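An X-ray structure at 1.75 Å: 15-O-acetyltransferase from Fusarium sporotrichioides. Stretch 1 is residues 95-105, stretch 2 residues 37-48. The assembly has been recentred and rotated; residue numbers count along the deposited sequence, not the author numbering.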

# COMPACT_ATOMS: atom_id res chain seq x y z
N THR A 95 15.65 6.60 -7.59
CA THR A 95 15.25 7.98 -7.67
C THR A 95 14.37 8.17 -8.92
O THR A 95 14.34 7.31 -9.79
CB THR A 95 16.48 8.90 -7.78
OG1 THR A 95 17.30 8.48 -8.89
CG2 THR A 95 17.31 8.84 -6.49
N VAL A 96 13.69 9.30 -8.99
CA VAL A 96 12.75 9.53 -10.07
C VAL A 96 13.14 10.77 -10.85
O VAL A 96 13.61 11.76 -10.27
CB VAL A 96 11.31 9.68 -9.54
CG1 VAL A 96 11.15 10.89 -8.63
CG2 VAL A 96 10.32 9.79 -10.72
N SER A 97 12.92 10.70 -12.15
CA SER A 97 13.03 11.88 -13.02
C SER A 97 11.96 11.81 -14.09
O SER A 97 11.30 10.78 -14.28
CB SER A 97 14.41 11.96 -13.69
OG SER A 97 14.69 10.85 -14.52
N TRP A 98 11.82 12.92 -14.82
CA TRP A 98 10.85 12.94 -15.87
C TRP A 98 11.43 13.61 -17.10
O TRP A 98 12.29 14.51 -16.99
CB TRP A 98 9.61 13.74 -15.47
CG TRP A 98 8.81 13.12 -14.38
CD1 TRP A 98 7.79 12.23 -14.51
CD2 TRP A 98 9.00 13.32 -12.97
NE1 TRP A 98 7.30 11.89 -13.26
CE2 TRP A 98 8.03 12.54 -12.30
CE3 TRP A 98 9.88 14.12 -12.20
CZ2 TRP A 98 7.91 12.51 -10.90
CZ3 TRP A 98 9.76 14.09 -10.80
CH2 TRP A 98 8.79 13.27 -10.17
N ASP A 99 10.93 13.20 -18.25
CA ASP A 99 11.00 14.08 -19.43
C ASP A 99 9.61 14.57 -19.77
O ASP A 99 8.79 14.81 -18.87
CB ASP A 99 11.71 13.40 -20.60
CG ASP A 99 11.12 12.06 -20.96
OD1 ASP A 99 9.91 11.80 -20.70
OD2 ASP A 99 11.86 11.27 -21.54
N ASP A 100 9.30 14.73 -21.05
CA ASP A 100 8.01 15.29 -21.41
C ASP A 100 6.90 14.24 -21.49
O ASP A 100 5.71 14.59 -21.57
CB ASP A 100 8.14 16.11 -22.69
CG ASP A 100 9.07 17.31 -22.50
OD1 ASP A 100 8.94 18.05 -21.50
OD2 ASP A 100 9.95 17.51 -23.35
N GLU A 101 7.28 12.97 -21.42
CA GLU A 101 6.30 11.88 -21.46
C GLU A 101 5.59 11.75 -20.12
O GLU A 101 6.06 12.25 -19.10
CB GLU A 101 6.97 10.56 -21.83
CG GLU A 101 7.77 10.59 -23.14
CD GLU A 101 8.20 9.21 -23.59
OE1 GLU A 101 7.64 8.20 -23.08
OE2 GLU A 101 9.10 9.13 -24.46
N VAL A 102 4.44 11.09 -20.15
CA VAL A 102 3.69 10.80 -18.93
C VAL A 102 4.43 9.86 -17.94
O VAL A 102 4.52 10.18 -16.74
CB VAL A 102 2.28 10.26 -19.28
CG1 VAL A 102 1.65 9.53 -18.10
CG2 VAL A 102 1.38 11.41 -19.77
N PRO A 103 4.92 8.69 -18.42
CA PRO A 103 5.62 7.79 -17.50
C PRO A 103 6.96 8.32 -16.96
O PRO A 103 7.81 8.83 -17.70
CB PRO A 103 5.76 6.48 -18.29
CG PRO A 103 5.58 6.88 -19.74
CD PRO A 103 4.76 8.10 -19.77
N ALA A 104 7.06 8.25 -15.63
CA ALA A 104 8.28 8.58 -14.91
C ALA A 104 9.45 7.69 -15.31
O ALA A 104 9.26 6.59 -15.84
CB ALA A 104 8.04 8.41 -13.42
N ILE A 105 10.66 8.15 -15.01
CA ILE A 105 11.85 7.34 -15.24
C ILE A 105 12.44 6.96 -13.88
O ILE A 105 12.59 7.80 -13.02
CB ILE A 105 12.90 8.11 -16.07
CG1 ILE A 105 12.31 8.52 -17.43
CG2 ILE A 105 14.20 7.28 -16.23
CD1 ILE A 105 13.13 9.66 -18.12
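Stretch 2 (37-48) EAIVGLEEKNRR

Stretch 2 (residues 37-48) is helical over most of its length but is interrupted at Leu42. Residues 37-41 close a helix that begins earlier in the chain, and a second helical segment starts at Glu43 with Leu42 as its N-cap residue. Stretch 1 leaves a β-strand at its start, passes through a loop and returns at Ile105, which pairs with Ser97 through two backbone hydrogen bonds (Ser97 N to Ile105 O, 3.0 Å; Ile105 N to Ser97 O, 2.8 Å). The break between the helices lies against this loop, with CA separations of 6.9 Å for Trp98 and Glu43, 6.2 Å for Val102 and Leu42, 4.7 Å for Pro103 and Ala38, and 5.4 Å for Ala104 and Gly41. The partners thus run broadly backward along stretch 2 as stretch 1 advances, but Gly41 at Ala104 breaks a strict order, so the pairing is not a regular antiparallel one. Together the two stretches bury 443 Å².

Thr95 makes no contact. Val96, extended and with its CB toward stretch 2, brings CG1 to 4.1 Å from Asn46 OD1, whereas Ser97 points away. Trp98 then supplies the largest contact. Its chi1 is m and its chi2 is -90°, and the indole lies with its edge at the helix break, where NE1 donates a hydrogen bond to Gly41 O (2.7 Å, 150° at the hydrogen). Further round the same edge, CZ2 packs at 3.7 Å from Asn46 CB. Asn46 is itself tied down by ND2, which donates to Val40 O at 3.0 Å and so links the second helical segment back to the first.

One face of the indole is covered by Glu43, whose CB sits 3.4 Å from the centroid of the five-membered ring and only 5° off its normal, a well-centred CH-π contact. The extended Glu43 side chain continues past the ring, placing OE1 3.3 Å from Trp98 CB, while OE2 forms a salt bridge with Arg47 NE at 2.9 Å. The Arg47 guanidinium in turn has Trp98 CZ3 over one of its faces, with NH2 3.7 Å from that carbon.

At Asp99 the side chain turns away, but the backbone remains connected through solvent: water 4 donates to both Glu43 OE1 (2.6 Å) and Asp99 O (3.2 Å). Asp100 and Glu101 do not touch stretch 2; the turn here is braced internally by Glu101 N, which donates to Asp99 OD1 at 3.0 Å.

The chain comes back at Val102, where CG1 meets Leu42 CD2 at 3.3 Å, a close apolar contact. Leu42 directs its CB away, yet the end of its side chain comes nearer. Val102 O accepts from two waters: water 2 (2.7 Å) accepts in turn from Glu43 N (2.9 Å), and water 1 (2.7 Å) also donates to Ala38 O (2.8 Å) and accepts from Ala104 N (2.9 Å). These waters bridge backbone groups across the gap. Pro103 CB lies 4.3 Å from Ala38 CB, and Ala104 CB, directed toward stretch 2, approaches Gly41 O at 3.9 Å. An ideal CB on Gly41 would clash with Glu37 O at 2.8 Å and would also be tight against Ala104 CB at 3.1 Å; with no side chain, Gly41 avoids both.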

# COMPACT_ATOMS: atom_id res chain seq x y z
N GLU A 37 2.82 2.02 -11.91
CA GLU A 37 3.91 3.00 -11.65
C GLU A 37 3.65 4.34 -12.31
O GLU A 37 3.89 5.37 -11.72
CB GLU A 37 5.26 2.45 -12.13
CG GLU A 37 5.77 1.26 -11.32
CD GLU A 37 7.00 0.60 -11.93
OE1 GLU A 37 7.28 0.85 -13.13
OE2 GLU A 37 7.67 -0.18 -11.22
N ALA A 38 3.15 4.31 -13.55
CA ALA A 38 2.92 5.52 -14.33
C ALA A 38 1.83 6.39 -13.70
O ALA A 38 1.87 7.61 -13.83
CB ALA A 38 2.58 5.15 -15.77
N ILE A 39 0.86 5.75 -13.05
CA ILE A 39 -0.18 6.49 -12.34
C ILE A 39 0.43 7.27 -11.17
O ILE A 39 0.31 8.50 -11.09
CB ILE A 39 -1.33 5.55 -11.82
CG1 ILE A 39 -2.05 4.88 -12.98
CG2 ILE A 39 -2.36 6.39 -11.05
CD1 ILE A 39 -3.00 3.75 -12.56
N VAL A 40 1.10 6.55 -10.26
CA VAL A 40 1.64 7.20 -9.06
C VAL A 40 2.83 8.10 -9.36
O VAL A 40 3.14 9.00 -8.58
CB VAL A 40 1.97 6.18 -7.92
CG1 VAL A 40 0.69 5.35 -7.58
CG2 VAL A 40 3.09 5.22 -8.34
N GLY A 41 3.51 7.82 -10.48
CA GLY A 41 4.64 8.61 -10.97
C GLY A 41 4.32 9.88 -11.74
O GLY A 41 5.23 10.66 -12.00
N LEU A 42 3.05 10.11 -12.12
CA LEU A 42 2.70 11.37 -12.84
C LEU A 42 3.37 12.56 -12.18
O LEU A 42 3.19 12.81 -10.99
CB LEU A 42 1.20 11.61 -12.89
CG LEU A 42 0.36 10.65 -13.72
CD1 LEU A 42 -1.14 10.92 -13.50
CD2 LEU A 42 0.72 10.82 -15.19
N GLU A 43 4.18 13.27 -12.96
CA GLU A 43 5.03 14.32 -12.38
C GLU A 43 4.27 15.30 -11.48
O GLU A 43 4.70 15.56 -10.35
CB GLU A 43 5.83 15.04 -13.46
CG GLU A 43 6.84 16.01 -12.87
CD GLU A 43 7.75 16.61 -13.89
OE1 GLU A 43 7.60 16.33 -15.11
OE2 GLU A 43 8.62 17.36 -13.45
N GLU A 44 3.15 15.82 -11.96
CA GLU A 44 2.37 16.83 -11.21
C GLU A 44 1.77 16.31 -9.89
O GLU A 44 1.41 17.10 -9.02
CB GLU A 44 1.28 17.46 -12.10
CG GLU A 44 0.16 16.53 -12.60
CD GLU A 44 0.45 15.79 -13.90
OE1 GLU A 44 1.63 15.74 -14.36
OE2 GLU A 44 -0.52 15.20 -14.45
N LYS A 45 1.63 14.99 -9.78
CA LYS A 45 1.12 14.35 -8.56
C LYS A 45 2.24 13.85 -7.66
O LYS A 45 2.20 14.05 -6.45
CB LYS A 45 0.18 13.22 -8.94
CG LYS A 45 -0.98 13.66 -9.81
CD LYS A 45 -2.09 12.66 -9.64
CE LYS A 45 -3.07 12.68 -10.78
NZ LYS A 45 -3.85 13.93 -10.78
N ASN A 46 3.23 13.19 -8.26
CA ASN A 46 4.38 12.70 -7.51
C ASN A 46 5.16 13.84 -6.82
O ASN A 46 5.61 13.69 -5.68
CB ASN A 46 5.29 11.88 -8.43
CG ASN A 46 6.20 10.96 -7.66
OD1 ASN A 46 7.31 11.36 -7.30
ND2 ASN A 46 5.74 9.72 -7.38
N ARG A 47 5.32 14.98 -7.51
CA ARG A 47 5.97 16.16 -6.90
C ARG A 47 5.21 16.71 -5.69
O ARG A 47 5.80 17.39 -4.85
CB ARG A 47 6.24 17.26 -7.93
CG ARG A 47 7.34 16.90 -8.89
CD ARG A 47 7.70 18.07 -9.84
NE ARG A 47 8.90 17.74 -10.61
CZ ARG A 47 10.15 17.87 -10.18
NH1 ARG A 47 10.41 18.31 -8.95
NH2 ARG A 47 11.15 17.55 -10.97
N ARG A 48 3.92 16.39 -5.60
CA ARG A 48 3.09 16.86 -4.50
C ARG A 48 2.79 15.72 -3.52
O ARG A 48 1.95 15.88 -2.64
CB ARG A 48 1.79 17.41 -5.03
CG ARG A 48 1.91 18.78 -5.67
CD ARG A 48 0.50 19.29 -6.01
NE ARG A 48 -0.06 18.61 -7.18
CZ ARG A 48 -1.36 18.43 -7.42
NH1 ARG A 48 -2.27 18.84 -6.54
NH2 ARG A 48 -1.73 17.81 -8.54
O HOH W 1 4.39 8.58 -14.57
O HOH W 2 4.62 12.69 -15.76
O HOH W 3 6.31 14.62 -17.05
O HOH W 4 9.27 17.30 -16.91